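PDB 7LPQ: cytoplasmic protein from Cryptococcus neoformans var. grubii serotype A, which probably hydrolyses the beta-glucosidic bond of steryl glucosides and is a family 5 glycoside hydrolase. Local coordinates for residues V671-I676 against V705-Y710; I522-D527 against Q550-C555; L77-G82 against M121-A126; A176-C181 against G200-H205. All coordinates share one frame; numbering follows the deposited sequence.

Contact 1: V671-I676 against V705-Y710; sequences VATVGI and VYTEIY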
loop_
_atom_site.group_PDB
_atom_site.type_symbol
_atom_site.label_atom_id
_atom_site.label_comp_id
_atom_site.label_asym_id
_atom_site.label_seq_id
_atom_site.Cartn_x
_atom_site.Cartn_y
_atom_site.Cartn_z
ATOM N N VAL A 671 6.336 4.019 -22.001
ATOM C CA VAL A 671 6.912 4.770 -20.891
ATOM C C VAL A 671 6.723 6.267 -21.099
ATOM O O VAL A 671 6.466 7.008 -20.145
ATOM C CB VAL A 671 8.396 4.404 -20.707
ATOM C CG1 VAL A 671 8.542 2.907 -20.462
ATOM C CG2 VAL A 671 9.210 4.816 -21.916
ATOM N N ALA A 672 6.836 6.737 -22.342
ATOM C CA ALA A 672 6.693 8.155 -22.652
ATOM C C ALA A 672 6.068 8.293 -24.031
ATOM O O ALA A 672 6.429 7.559 -24.956
ATOM C CB ALA A 672 8.044 8.878 -22.599
ATOM N N THR A 673 5.145 9.247 -24.164
ATOM C CA THR A 673 4.320 9.355 -25.355
ATOM C C THR A 673 4.193 10.796 -25.824
ATOM O O THR A 673 3.939 11.699 -25.019
ATOM C CB THR A 673 2.895 8.800 -25.095
ATOM O OG1 THR A 673 2.963 7.401 -24.822
ATOM C CG2 THR A 673 1.995 9.051 -26.291
ATOM N N VAL A 674 4.331 10.995 -27.135
ATOM C CA VAL A 674 4.000 12.266 -27.779
ATOM C C VAL A 674 2.482 12.281 -27.963
ATOM O O VAL A 674 1.945 11.673 -28.895
ATOM C CB VAL A 674 4.733 12.446 -29.111
ATOM C CG1 VAL A 674 4.159 13.635 -29.884
ATOM C CG2 VAL A 674 6.237 12.633 -28.890
ATOM N N GLY A 675 1.783 12.964 -27.060
ATOM C CA GLY A 675 0.335 12.980 -27.065
ATOM C C GLY A 675 -0.236 12.392 -25.791
ATOM O O GLY A 675 0.451 12.318 -24.769
ATOM N N ILE A 676 -1.486 11.962 -25.839
ATOM C CA ILE A 676 -2.189 11.408 -24.683
ATOM C C ILE A 676 -2.428 9.926 -24.939
ATOM O O ILE A 676 -2.890 9.568 -26.026
ATOM C CB ILE A 676 -3.527 12.132 -24.432
ATOM C CG1 ILE A 676 -3.291 13.630 -24.224
ATOM C CG2 ILE A 676 -4.243 11.524 -23.238
ATOM C CD1 ILE A 676 -2.263 13.947 -23.166
ATOM N N VAL A 705 12.378 14.013 -29.502
ATOM C CA VAL A 705 11.130 13.938 -28.747
ATOM C C VAL A 705 10.208 12.967 -29.474
ATOM O O VAL A 705 9.623 13.310 -30.508
ATOM C CB VAL A 705 10.472 15.314 -28.591
ATOM C CG1 VAL A 705 9.154 15.195 -27.840
ATOM C CG2 VAL A 705 11.408 16.274 -27.878
ATOM N N TYR A 706 10.059 11.762 -28.925
ATOM C CA TYR A 706 9.334 10.688 -29.590
ATOM C C TYR A 706 8.614 9.844 -28.542
ATOM O O TYR A 706 8.767 10.051 -27.336
ATOM C CB TYR A 706 10.297 9.822 -30.409
ATOM C CG TYR A 706 11.491 9.368 -29.605
ATOM C CD1 TYR A 706 11.422 8.230 -28.809
ATOM C CD2 TYR A 706 12.678 10.094 -29.615
ATOM C CE1 TYR A 706 12.508 7.819 -28.053
ATOM C CE2 TYR A 706 13.777 9.687 -28.872
ATOM C CZ TYR A 706 13.683 8.552 -28.090
ATOM O OH TYR A 706 14.757 8.132 -27.349
ATOM N N THR A 707 7.826 8.878 -29.015
ATOM C CA THR A 707 7.149 7.928 -28.142
ATOM C C THR A 707 8.051 6.717 -27.916
ATOM O O THR A 707 8.609 6.163 -28.868
ATOM C CB THR A 707 5.812 7.500 -28.751
ATOM O OG1 THR A 707 4.917 8.623 -28.810
ATOM C CG2 THR A 707 5.167 6.384 -27.922
ATOM N N GLU A 708 8.207 6.321 -26.655
ATOM C CA GLU A 708 9.053 5.197 -26.273
ATOM C C GLU A 708 8.193 4.122 -25.625
ATOM O O GLU A 708 7.429 4.409 -24.697
ATOM C CB GLU A 708 10.163 5.628 -25.301
ATOM C CG GLU A 708 11.108 4.495 -24.898
ATOM C CD GLU A 708 12.166 4.930 -23.884
ATOM O OE1 GLU A 708 12.557 4.104 -23.026
ATOM O OE2 GLU A 708 12.608 6.101 -23.948
ATOM N N ILE A 709 8.330 2.887 -26.104
ATOM C CA ILE A 709 7.534 1.766 -25.622
ATOM C C ILE A 709 8.472 0.636 -25.216
ATOM O O ILE A 709 9.409 0.304 -25.954
ATOM C CB ILE A 709 6.530 1.273 -26.680
ATOM C CG1 ILE A 709 5.544 2.381 -27.033
ATOM C CG2 ILE A 709 5.797 0.048 -26.170
ATOM C CD1 ILE A 709 4.843 2.194 -28.360
ATOM N N TYR A 710 8.209 0.045 -24.051
ATOM C CA TYR A 710 8.963 -1.104 -23.568
ATOM C C TYR A 710 8.359 -2.374 -24.163
ATOM O O TYR A 710 7.143 -2.580 -24.096
ATOM C CB TYR A 710 8.941 -1.132 -22.038
ATOM C CG TYR A 710 9.383 -2.441 -21.427
ATOM C CD1 TYR A 710 10.724 -2.754 -21.315
ATOM C CD2 TYR A 710 8.453 -3.369 -20.964
ATOM C CE1 TYR A 710 11.138 -3.950 -20.766
ATOM C CE2 TYR A 710 8.857 -4.567 -20.409
ATOM C CZ TYR A 710 10.204 -4.856 -20.315
ATOM O OH TYR A 710 10.625 -6.047 -19.773
#
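Ala672 and Glu708 form an antiparallel hydrogen-bonded pair between the strands 669-673 and 707-710. The backbone bond from Glu708 N to Ala672 O is 2.8 Å long. In return, the N-H groups of Val671 and Ala672 both turn to Glu708 O, and both bonds are weak. Two residues thus face one, which is a classic beta bulge, and the chain turns a corner there.

Beyond the bulge a side chain replaces the backbone as acceptor. Val674 N donates to Thr707 OG1 over 3.0 Å in a nearly straight bond (167°). The Thr707 hydroxyl lies anti to its own carbonyl carbon (chi1 -66°), which brings it up to the Val674 N-H. The same oxygen is also hydrogen-bonded to Tyr754 OH.

Apolar packing flanks these bonds. Val671 CG2 rests against the aliphatic part of Glu708, 3.5 Å from Glu708 CG. Val674 CG2 packs over the backbone of Tyr706 and lies 4.0 Å from Val705 CG1. The side chains of Thr673 and Thr707 run side by side, and Thr673 OG1 bonds to Tyr691 OH.

Both strands belong to the family 5 C-terminal domain. The chemistry implies a strand pair held by one good backbone bond and one threonine hydroxyl. The two N-H groups that share Glu708 O bond to it weakly, while strand 35-43 also binds this strand through backbone bonds of Val671 and Thr673.

Contact 2: I522-D527 against Q550-C555; sequences IGIPYD and QKAMDC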
loop_
_atom_site.group_PDB
_atom_site.type_symbol
_atom_site.label_atom_id
_atom_site.label_comp_id
_atom_site.label_asym_id
_atom_site.label_seq_id
_atom_site.Cartn_x
_atom_site.Cartn_y
_atom_site.Cartn_z
ATOM N N ILE A 522 -1.342 -2.789 -5.823
ATOM C CA ILE A 522 -2.202 -3.734 -6.524
ATOM C C ILE A 522 -1.418 -5.029 -6.702
ATOM O O ILE A 522 -0.217 -5.012 -6.987
ATOM C CB ILE A 522 -2.689 -3.172 -7.881
ATOM C CG1 ILE A 522 -3.591 -4.194 -8.573
ATOM C CG2 ILE A 522 -1.508 -2.815 -8.791
ATOM C CD1 ILE A 522 -4.347 -3.654 -9.753
ATOM N N GLY A 523 -2.101 -6.151 -6.529
ATOM C CA GLY A 523 -1.437 -7.434 -6.639
ATOM C C GLY A 523 -2.375 -8.557 -6.260
ATOM O O GLY A 523 -3.533 -8.340 -5.914
ATOM N N ILE A 524 -1.839 -9.771 -6.341
ATOM C CA ILE A 524 -2.612 -10.977 -6.074
ATOM C C ILE A 524 -1.772 -11.935 -5.250
ATOM O O ILE A 524 -0.538 -11.904 -5.280
ATOM C CB ILE A 524 -3.064 -11.673 -7.377
ATOM C CG1 ILE A 524 -1.866 -11.981 -8.277
ATOM C CG2 ILE A 524 -4.054 -10.795 -8.138
ATOM C CD1 ILE A 524 -1.241 -13.345 -8.044
ATOM N N PRO A 525 -2.438 -12.810 -4.494
ATOM C CA PRO A 525 -1.696 -13.785 -3.680
ATOM C C PRO A 525 -1.201 -14.957 -4.507
ATOM O O PRO A 525 -1.905 -15.471 -5.380
ATOM C CB PRO A 525 -2.733 -14.239 -2.645
ATOM C CG PRO A 525 -4.041 -14.097 -3.358
ATOM C CD PRO A 525 -3.892 -12.883 -4.258
ATOM N N TYR A 526 0.027 -15.382 -4.218
ATOM C CA TYR A 526 0.614 -16.536 -4.887
ATOM C C TYR A 526 0.420 -17.833 -4.113
ATOM O O TYR A 526 0.474 -18.916 -4.721
ATOM C CB TYR A 526 2.104 -16.296 -5.131
ATOM C CG TYR A 526 2.366 -15.333 -6.272
ATOM C CD1 TYR A 526 2.501 -15.791 -7.570
ATOM C CD2 TYR A 526 2.464 -13.963 -6.047
ATOM C CE1 TYR A 526 2.742 -14.914 -8.620
ATOM C CE2 TYR A 526 2.698 -13.076 -7.087
ATOM C CZ TYR A 526 2.835 -13.559 -8.372
ATOM O OH TYR A 526 3.059 -12.690 -9.408
ATOM N N ASP A 527 0.165 -17.756 -2.802
ATOM C CA ASP A 527 -0.064 -18.949 -1.982
ATOM C C ASP A 527 -1.514 -19.427 -2.115
ATOM O O ASP A 527 -2.275 -19.533 -1.156
ATOM C CB ASP A 527 0.301 -18.670 -0.530
ATOM C CG ASP A 527 -0.543 -17.572 0.083
ATOM O OD1 ASP A 527 -1.007 -16.685 -0.662
ATOM O OD2 ASP A 527 -0.741 -17.591 1.314
ATOM N N GLN A 550 -1.403 -16.545 -12.625
ATOM C CA GLN A 550 -1.152 -15.747 -13.818
ATOM C C GLN A 550 -2.429 -15.094 -14.335
ATOM O O GLN A 550 -2.388 -13.971 -14.863
ATOM C CB GLN A 550 -0.533 -16.616 -14.907
ATOM C CG GLN A 550 -0.337 -15.901 -16.228
ATOM C CD GLN A 550 0.327 -16.780 -17.263
ATOM O OE1 GLN A 550 -0.169 -16.920 -18.387
ATOM N NE2 GLN A 550 1.454 -17.386 -16.891
ATOM N N LYS A 551 -3.569 -15.785 -14.210
ATOM C CA LYS A 551 -4.823 -15.207 -14.684
ATOM C C LYS A 551 -5.305 -14.105 -13.751
ATOM O O LYS A 551 -5.861 -13.099 -14.202
ATOM C CB LYS A 551 -5.891 -16.294 -14.825
ATOM C CG LYS A 551 -5.578 -17.331 -15.888
ATOM C CD LYS A 551 -6.705 -18.354 -16.021
ATOM C CE LYS A 551 -6.270 -19.535 -16.867
ATOM N NZ LYS A 551 -7.398 -20.506 -17.085
ATOM N N ALA A 552 -5.100 -14.273 -12.447
ATOM C CA ALA A 552 -5.531 -13.247 -11.505
ATOM C C ALA A 552 -4.733 -11.960 -11.687
ATOM O O ALA A 552 -5.300 -10.863 -11.690
ATOM C CB ALA A 552 -5.401 -13.765 -10.073
ATOM N N MET A 553 -3.418 -12.060 -11.845
ATOM C CA MET A 553 -2.616 -10.850 -12.025
ATOM C C MET A 553 -2.834 -10.253 -13.409
ATOM O O MET A 553 -2.844 -9.027 -13.564
ATOM C CB MET A 553 -1.135 -11.133 -11.785
ATOM C CG MET A 553 -0.216 -9.902 -11.920
ATOM S SD MET A 553 -0.125 -8.972 -10.441
ATOM C CE MET A 553 0.967 -9.956 -9.410
ATOM N N ASP A 554 -2.994 -11.107 -14.419
ATOM C CA ASP A 554 -3.275 -10.581 -15.752
ATOM C C ASP A 554 -4.564 -9.769 -15.749
ATOM O O ASP A 554 -4.682 -8.760 -16.453
ATOM C CB ASP A 554 -3.353 -11.715 -16.774
ATOM C CG ASP A 554 -3.383 -11.202 -18.206
ATOM O OD1 ASP A 554 -2.536 -10.360 -18.557
ATOM O OD2 ASP A 554 -4.270 -11.632 -18.976
ATOM N N CYS A 555 -5.548 -10.194 -14.951
ATOM C CA CYS A 555 -6.816 -9.471 -14.878
ATOM C C CYS A 555 -6.661 -8.165 -14.113
ATOM O O CYS A 555 -7.236 -7.140 -14.492
ATOM C CB CYS A 555 -7.886 -10.355 -14.220
ATOM S SG CYS A 555 -9.350 -9.457 -13.649
#
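Met553 reaches from its helix to Ile524 and Tyr526 of the loop, and its methyl group is the main point of touch. Its CG stands anti to the backbone N (chi1 -179°), and the chain then bends at both chi2 and chi3. This hook brings Met553 CE to 3.7 Å from Ile524 CG1 and 3.4 Å from Tyr526 OH.

The Met553 and Ile524 side chains pass each other at a slant. Ile524 CG1 also lies 3.7 Å from Met553 CB, so it meets both the root and the end of the methionine. Its other branch turns to the preceding helix residue: Ile524 CG2 is 3.8 Å from Ala552 CB and about as far from Ala552 O. Ile524 thus straddles two consecutive residues, CG2 on Ala552 and CG1 on Met553.

Tyr526 crosses Met553 at about a right angle and offers its hydroxyl end to the methyl group. One face of the Tyr526 ring is covered by Ile524 CD1, 4.0 Å above the plane and over its centre. Ile524 therefore packs against the helix and the tyrosine at once. No hydrogen bond joins the two segments. The contact is buried and mainly apolar, with the Tyr526 hydroxyl oxygen as a polar atom that touches.

The segment 522-527 leaves the strand 518-522, which pairs in parallel with 567-570. Gly523 lies about 7 Å from the bound pyrrolidine-benzoxazinone ligand YAJ, close to the ligand pocket. Helix 662-665 adds Ala664 against Met553 and Phe665 against Tyr526. Ile522 touches Ser556 and Met557, and Cys555 touches Arg494 and Ile497, which places helix 547-559 against the strand end, helix 662-665 and helix 490-512.

Contact 3: L77-G82 against M121-A126; sequences LNLDDG and MDYIIA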
loop_
_atom_site.group_PDB
_atom_site.type_symbol
_atom_site.label_atom_id
_atom_site.label_comp_id
_atom_site.label_asym_id
_atom_site.label_seq_id
_atom_site.Cartn_x
_atom_site.Cartn_y
_atom_site.Cartn_z
ATOM N N LEU A 77 17.002 -3.848 0.642
ATOM C CA LEU A 77 18.073 -4.350 -0.209
ATOM C C LEU A 77 19.382 -4.397 0.564
ATOM O O LEU A 77 19.788 -3.402 1.178
ATOM C CB LEU A 77 18.240 -3.481 -1.457
ATOM C CG LEU A 77 17.135 -3.559 -2.506
ATOM C CD1 LEU A 77 17.418 -2.556 -3.632
ATOM C CD2 LEU A 77 16.996 -4.957 -3.067
ATOM N N ASN A 78 20.054 -5.547 0.507
ATOM C CA ASN A 78 21.336 -5.728 1.190
ATOM C C ASN A 78 22.436 -5.072 0.361
ATOM O O ASN A 78 22.745 -5.514 -0.751
ATOM C CB ASN A 78 21.617 -7.208 1.404
ATOM C CG ASN A 78 22.812 -7.451 2.298
ATOM O OD1 ASN A 78 23.850 -6.810 2.164
ATOM N ND2 ASN A 78 22.670 -8.390 3.221
ATOM N N LEU A 79 23.048 -4.031 0.907
ATOM C CA LEU A 79 24.100 -3.298 0.214
ATOM C C LEU A 79 25.491 -3.864 0.481
ATOM O O LEU A 79 26.478 -3.225 0.120
ATOM C CB LEU A 79 24.065 -1.824 0.618
ATOM C CG LEU A 79 22.789 -1.051 0.299
ATOM C CD1 LEU A 79 22.930 0.405 0.743
ATOM C CD2 LEU A 79 22.454 -1.127 -1.173
ATOM N N ASP A 80 25.593 -5.041 1.092
ATOM C CA ASP A 80 26.885 -5.607 1.459
ATOM C C ASP A 80 27.254 -6.860 0.682
ATOM O O ASP A 80 28.439 -7.142 0.532
ATOM C CB ASP A 80 26.919 -5.936 2.957
ATOM C CG ASP A 80 26.822 -4.698 3.831
ATOM O OD1 ASP A 80 27.208 -3.605 3.366
ATOM O OD2 ASP A 80 26.356 -4.815 4.985
ATOM N N ASP A 81 26.278 -7.617 0.174
ATOM C CA ASP A 81 26.546 -8.878 -0.502
ATOM C C ASP A 81 26.401 -8.793 -2.016
ATOM O O ASP A 81 26.415 -9.827 -2.687
ATOM C CB ASP A 81 25.620 -9.973 0.042
ATOM C CG ASP A 81 24.150 -9.657 -0.171
ATOM O OD1 ASP A 81 23.836 -8.751 -0.973
ATOM O OD2 ASP A 81 23.304 -10.317 0.473
ATOM N N GLY A 82 26.263 -7.594 -2.571
ATOM C CA GLY A 82 26.106 -7.437 -4.001
ATOM C C GLY A 82 24.754 -7.824 -4.556
ATOM O O GLY A 82 24.551 -7.728 -5.774
ATOM N N MET A 121 18.446 6.061 8.255
ATOM C CA MET A 121 18.086 7.022 7.219
ATOM C C MET A 121 19.228 7.219 6.229
ATOM O O MET A 121 18.982 7.478 5.042
ATOM C CB MET A 121 17.752 8.377 7.828
ATOM C CG MET A 121 16.857 8.362 9.042
ATOM S SD MET A 121 16.121 10.023 9.167
ATOM C CE MET A 121 15.937 10.231 10.908
ATOM N N ASP A 122 20.473 7.123 6.709
ATOM C CA ASP A 122 21.607 7.113 5.799
ATOM C C ASP A 122 21.566 5.873 4.914
ATOM O O ASP A 122 21.871 5.937 3.716
ATOM C CB ASP A 122 22.899 7.173 6.597
ATOM C CG ASP A 122 23.111 8.521 7.279
ATOM O OD1 ASP A 122 22.429 9.503 6.895
ATOM O OD2 ASP A 122 23.959 8.591 8.195
ATOM N N TYR A 123 21.174 4.728 5.488
ATOM C CA TYR A 123 20.984 3.523 4.685
ATOM C C TYR A 123 19.913 3.740 3.623
ATOM O O TYR A 123 20.066 3.313 2.472
ATOM C CB TYR A 123 20.605 2.343 5.579
ATOM C CG TYR A 123 20.017 1.202 4.792
ATOM C CD1 TYR A 123 20.844 0.291 4.138
ATOM C CD2 TYR A 123 18.644 1.049 4.671
ATOM C CE1 TYR A 123 20.310 -0.749 3.393
ATOM C CE2 TYR A 123 18.106 0.012 3.938
ATOM C CZ TYR A 123 18.942 -0.881 3.301
ATOM O OH TYR A 123 18.412 -1.910 2.555
ATOM N N ILE A 124 18.811 4.391 3.995
ATOM C CA ILE A 124 17.768 4.698 3.024
ATOM C C ILE A 124 18.325 5.571 1.914
ATOM O O ILE A 124 18.042 5.355 0.728
ATOM C CB ILE A 124 16.569 5.361 3.732
ATOM C CG1 ILE A 124 15.872 4.338 4.631
ATOM C CG2 ILE A 124 15.585 5.951 2.718
ATOM C CD1 ILE A 124 14.756 4.921 5.492
ATOM N N ILE A 125 19.132 6.574 2.278
ATOM C CA ILE A 125 19.789 7.409 1.278
ATOM C C ILE A 125 20.683 6.557 0.386
ATOM O O ILE A 125 20.679 6.704 -0.844
ATOM C CB ILE A 125 20.581 8.539 1.968
ATOM C CG1 ILE A 125 19.606 9.609 2.473
ATOM C CG2 ILE A 125 21.608 9.142 1.012
ATOM C CD1 ILE A 125 20.169 10.503 3.537
ATOM N N ALA A 126 21.459 5.645 0.993
ATOM C CA ALA A 126 22.340 4.787 0.208
ATOM C C ALA A 126 21.545 3.915 -0.757
ATOM O O ALA A 126 21.989 3.655 -1.882
ATOM C CB ALA A 126 23.189 3.922 1.136
#
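Tyr123 points its hydroxyl at the backbone of Leu77, and this is the tight part of the contact. Tyr123 OH donates to Leu77 O at 2.5 Å, a very short hydrogen bond. The carbonyl oxygen lies at the edge of the ring, in its plane. With chi1 at 163° the ring swings away from the backbone N and carries its hydroxyl across to Leu77. Both residues are buried, and the side chain of Tyr123 also touches Ile73, Pro76 and Tyr101.

The helix, 118-133, comes after strand 98-104 and the short helix 105-109, consistent with the TIM-barrel core of family 5. The loop leads into helix 83-93, which precedes strand 98-104. Within the loop Asn78 OD1 accepts from Asp80 N at 2.7 Å, which makes an Asx turn.

Nearer the solvent, Leu79 is the apolar link. Leu79 CD1 lies 3.5 Å from Ala126 CB and 3.9 Å from Tyr123 CE1, meeting the ring obliquely. Leu79 and Ala126 are partly exposed, in contrast to Tyr123. Past Leu79 the loop runs into solvent.

Contact 4: A176-C181 against G200-H205; sequences AAYLHC and GTNYTH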
loop_
_atom_site.group_PDB
_atom_site.type_symbol
_atom_site.label_atom_id
_atom_site.label_comp_id
_atom_site.label_asym_id
_atom_site.label_seq_id
_atom_site.Cartn_x
_atom_site.Cartn_y
_atom_site.Cartn_z
ATOM N N ALA A 176 -8.059 -7.688 21.939
ATOM C CA ALA A 176 -7.942 -6.329 21.422
ATOM C C ALA A 176 -7.061 -6.264 20.179
ATOM O O ALA A 176 -7.143 -5.295 19.421
ATOM C CB ALA A 176 -7.383 -5.402 22.501
ATOM N N ALA A 177 -6.215 -7.265 19.964
ATOM C CA ALA A 177 -5.483 -7.404 18.717
ATOM C C ALA A 177 -5.093 -8.868 18.567
ATOM O O ALA A 177 -4.841 -9.562 19.554
ATOM C CB ALA A 177 -4.242 -6.507 18.681
ATOM N N TYR A 178 -5.046 -9.329 17.327
ATOM C CA TYR A 178 -4.630 -10.689 17.012
ATOM C C TYR A 178 -3.230 -10.632 16.414
ATOM O O TYR A 178 -3.033 -10.062 15.331
ATOM C CB TYR A 178 -5.607 -11.360 16.052
ATOM C CG TYR A 178 -6.943 -11.717 16.675
ATOM C CD1 TYR A 178 -7.023 -12.313 17.931
ATOM C CD2 TYR A 178 -8.128 -11.472 15.992
ATOM C CE1 TYR A 178 -8.257 -12.650 18.490
ATOM C CE2 TYR A 178 -9.361 -11.804 16.538
ATOM C CZ TYR A 178 -9.420 -12.389 17.783
ATOM O OH TYR A 178 -10.647 -12.709 18.309
ATOM N N LEU A 179 -2.264 -11.201 17.124
ATOM C CA LEU A 179 -0.877 -11.204 16.696
ATOM C C LEU A 179 -0.536 -12.570 16.124
ATOM O O LEU A 179 -0.792 -13.602 16.763
ATOM C CB LEU A 179 0.051 -10.862 17.865
ATOM C CG LEU A 179 0.302 -9.374 18.112
ATOM C CD1 LEU A 179 -0.988 -8.603 18.344
ATOM C CD2 LEU A 179 1.235 -9.185 19.294
ATOM N N HIS A 180 0.023 -12.571 14.909
ATOM C CA HIS A 180 0.524 -13.807 14.318
ATOM C C HIS A 180 1.456 -14.532 15.279
ATOM O O HIS A 180 1.378 -15.757 15.425
ATOM C CB HIS A 180 1.244 -13.483 13.005
ATOM C CG HIS A 180 1.528 -14.676 12.148
ATOM N ND1 HIS A 180 2.173 -14.576 10.935
ATOM C CD2 HIS A 180 1.249 -15.990 12.321
ATOM C CE1 HIS A 180 2.289 -15.779 10.404
ATOM N NE2 HIS A 180 1.739 -16.655 11.227
ATOM N N CYS A 181 2.341 -13.778 15.946
ATOM C CA CYS A 181 3.293 -14.371 16.880
ATOM C C CYS A 181 2.608 -15.072 18.043
ATOM O O CYS A 181 3.199 -15.978 18.646
ATOM C CB CYS A 181 4.243 -13.283 17.435
ATOM S SG CYS A 181 3.516 -12.002 18.449
ATOM N N GLY A 200 -6.224 -8.061 8.925
ATOM C CA GLY A 200 -6.910 -6.819 8.627
ATOM C C GLY A 200 -8.031 -6.506 9.591
ATOM O O GLY A 200 -8.318 -5.336 9.849
ATOM N N THR A 201 -8.673 -7.538 10.151
ATOM C CA THR A 201 -9.746 -7.292 11.106
ATOM C C THR A 201 -9.248 -6.623 12.381
ATOM O O THR A 201 -10.072 -6.156 13.176
ATOM C CB THR A 201 -10.473 -8.595 11.467
ATOM O OG1 THR A 201 -9.591 -9.469 12.189
ATOM C CG2 THR A 201 -10.984 -9.284 10.208
ATOM N N ASN A 202 -7.931 -6.552 12.599
ATOM C CA ASN A 202 -7.429 -5.828 13.767
ATOM C C ASN A 202 -7.916 -4.385 13.777
ATOM O O ASN A 202 -8.033 -3.780 14.844
ATOM C CB ASN A 202 -5.900 -5.880 13.812
ATOM C CG ASN A 202 -5.379 -7.122 14.517
ATOM O OD1 ASN A 202 -5.866 -7.486 15.590
ATOM N ND2 ASN A 202 -4.392 -7.786 13.915
ATOM N N TYR A 203 -8.223 -3.823 12.605
ATOM C CA TYR A 203 -8.775 -2.473 12.547
ATOM C C TYR A 203 -10.098 -2.354 13.296
ATOM O O TYR A 203 -10.504 -1.240 13.645
ATOM C CB TYR A 203 -8.998 -2.040 11.090
ATOM C CG TYR A 203 -7.745 -1.643 10.341
ATOM C CD1 TYR A 203 -6.959 -0.578 10.770
ATOM C CD2 TYR A 203 -7.343 -2.331 9.211
ATOM C CE1 TYR A 203 -5.822 -0.215 10.095
ATOM C CE2 TYR A 203 -6.201 -1.975 8.531
ATOM C CZ TYR A 203 -5.445 -0.913 8.976
ATOM O OH TYR A 203 -4.299 -0.554 8.305
ATOM N N THR A 204 -10.802 -3.467 13.515
ATOM C CA THR A 204 -12.097 -3.457 14.185
ATOM C C THR A 204 -12.049 -4.199 15.519
ATOM O O THR A 204 -13.059 -4.736 15.977
ATOM C CB THR A 204 -13.184 -4.044 13.280
ATOM O OG1 THR A 204 -12.787 -5.331 12.792
ATOM C CG2 THR A 204 -13.445 -3.127 12.095
ATOM N N HIS A 205 -10.878 -4.235 16.144
ATOM C CA HIS A 205 -10.686 -4.731 17.497
ATOM C C HIS A 205 -10.173 -3.589 18.372
ATOM O O HIS A 205 -9.703 -2.560 17.883
ATOM C CB HIS A 205 -9.716 -5.917 17.523
ATOM C CG HIS A 205 -10.333 -7.212 17.091
ATOM N ND1 HIS A 205 -10.769 -8.167 17.985
ATOM C CD2 HIS A 205 -10.584 -7.713 15.858
ATOM C CE1 HIS A 205 -11.258 -9.202 17.323
ATOM N NE2 HIS A 205 -11.161 -8.950 16.031
HETATM O O HOH W 1 -6.777 -3.970 17.131
#
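Asn202 grips the backbone of Tyr178 with both ends of its amide. Tyr178 N donates to Asn202 OD1 at 2.7 Å; the N-H comes in the plane of the Asn202 amide, onto a lone pair of OD1. Asn202 ND2 donates to Tyr178 O at 3.0 Å, with a nearly straight N-H (170°). That acceptor lies close to the amide plane, so the two bonds fix the rotation of the amide. ND2 has a further, weak bond to Trp199 O.

A water lies 2.7 Å from Ala176 O and 2.6 Å from Asn202 O. It can donate to either, though it has more acceptors within reach than protons.

The packing lies around these bonds. His205 CB sits 3.3 Å from Ala176 O. The rings of Tyr178 and His205 meet obliquely, with planes at 64° and Tyr178 CE2 3.3 Å from His205 CE1. Tyr178 CD2 lies over one face of the imidazole. His205 ND1 is hydrogen-bonded to Ala175 O. Beyond the pair, Trp183 meets the Tyr178 ring edge-to-face.

Both segments lie in the long connection between helices 171-174 and 206-221, in what is probably the catalytic part. The Asn202 side chain is about 12 Å from bound YAJ. His205 is the N-cap residue of helix 206-221, just after the 3-10 segment that ends at Tyr203. The chemistry implies that the buried Asn202 amide is well satisfied and ties the loop 176-181 to the turn that leads into helix 206-221.

How the contacts relate
Along the chain the order is contact 3, contact 4, contact 2, contact 1, each closing before the next opens. Contacts 2 and 3 border the probable TIM-barrel core, contact 4 lies in a long loop of the same part, and contact 1 is in the C-terminal domain. Contacts 1 and 4 lie farthest apart, with centres about 46 Å from each other and on opposite sides of the chain's centre. Contacts 2 and 4 are closest, about 25 Å between centres. No two contacts touch. Contact 2 lies closer to the bound ligand than contact 4 does. Strand 35-43 pairs with strands 98-104 and 567-570 and with 669-673 of contact 1, so it joins the two domains.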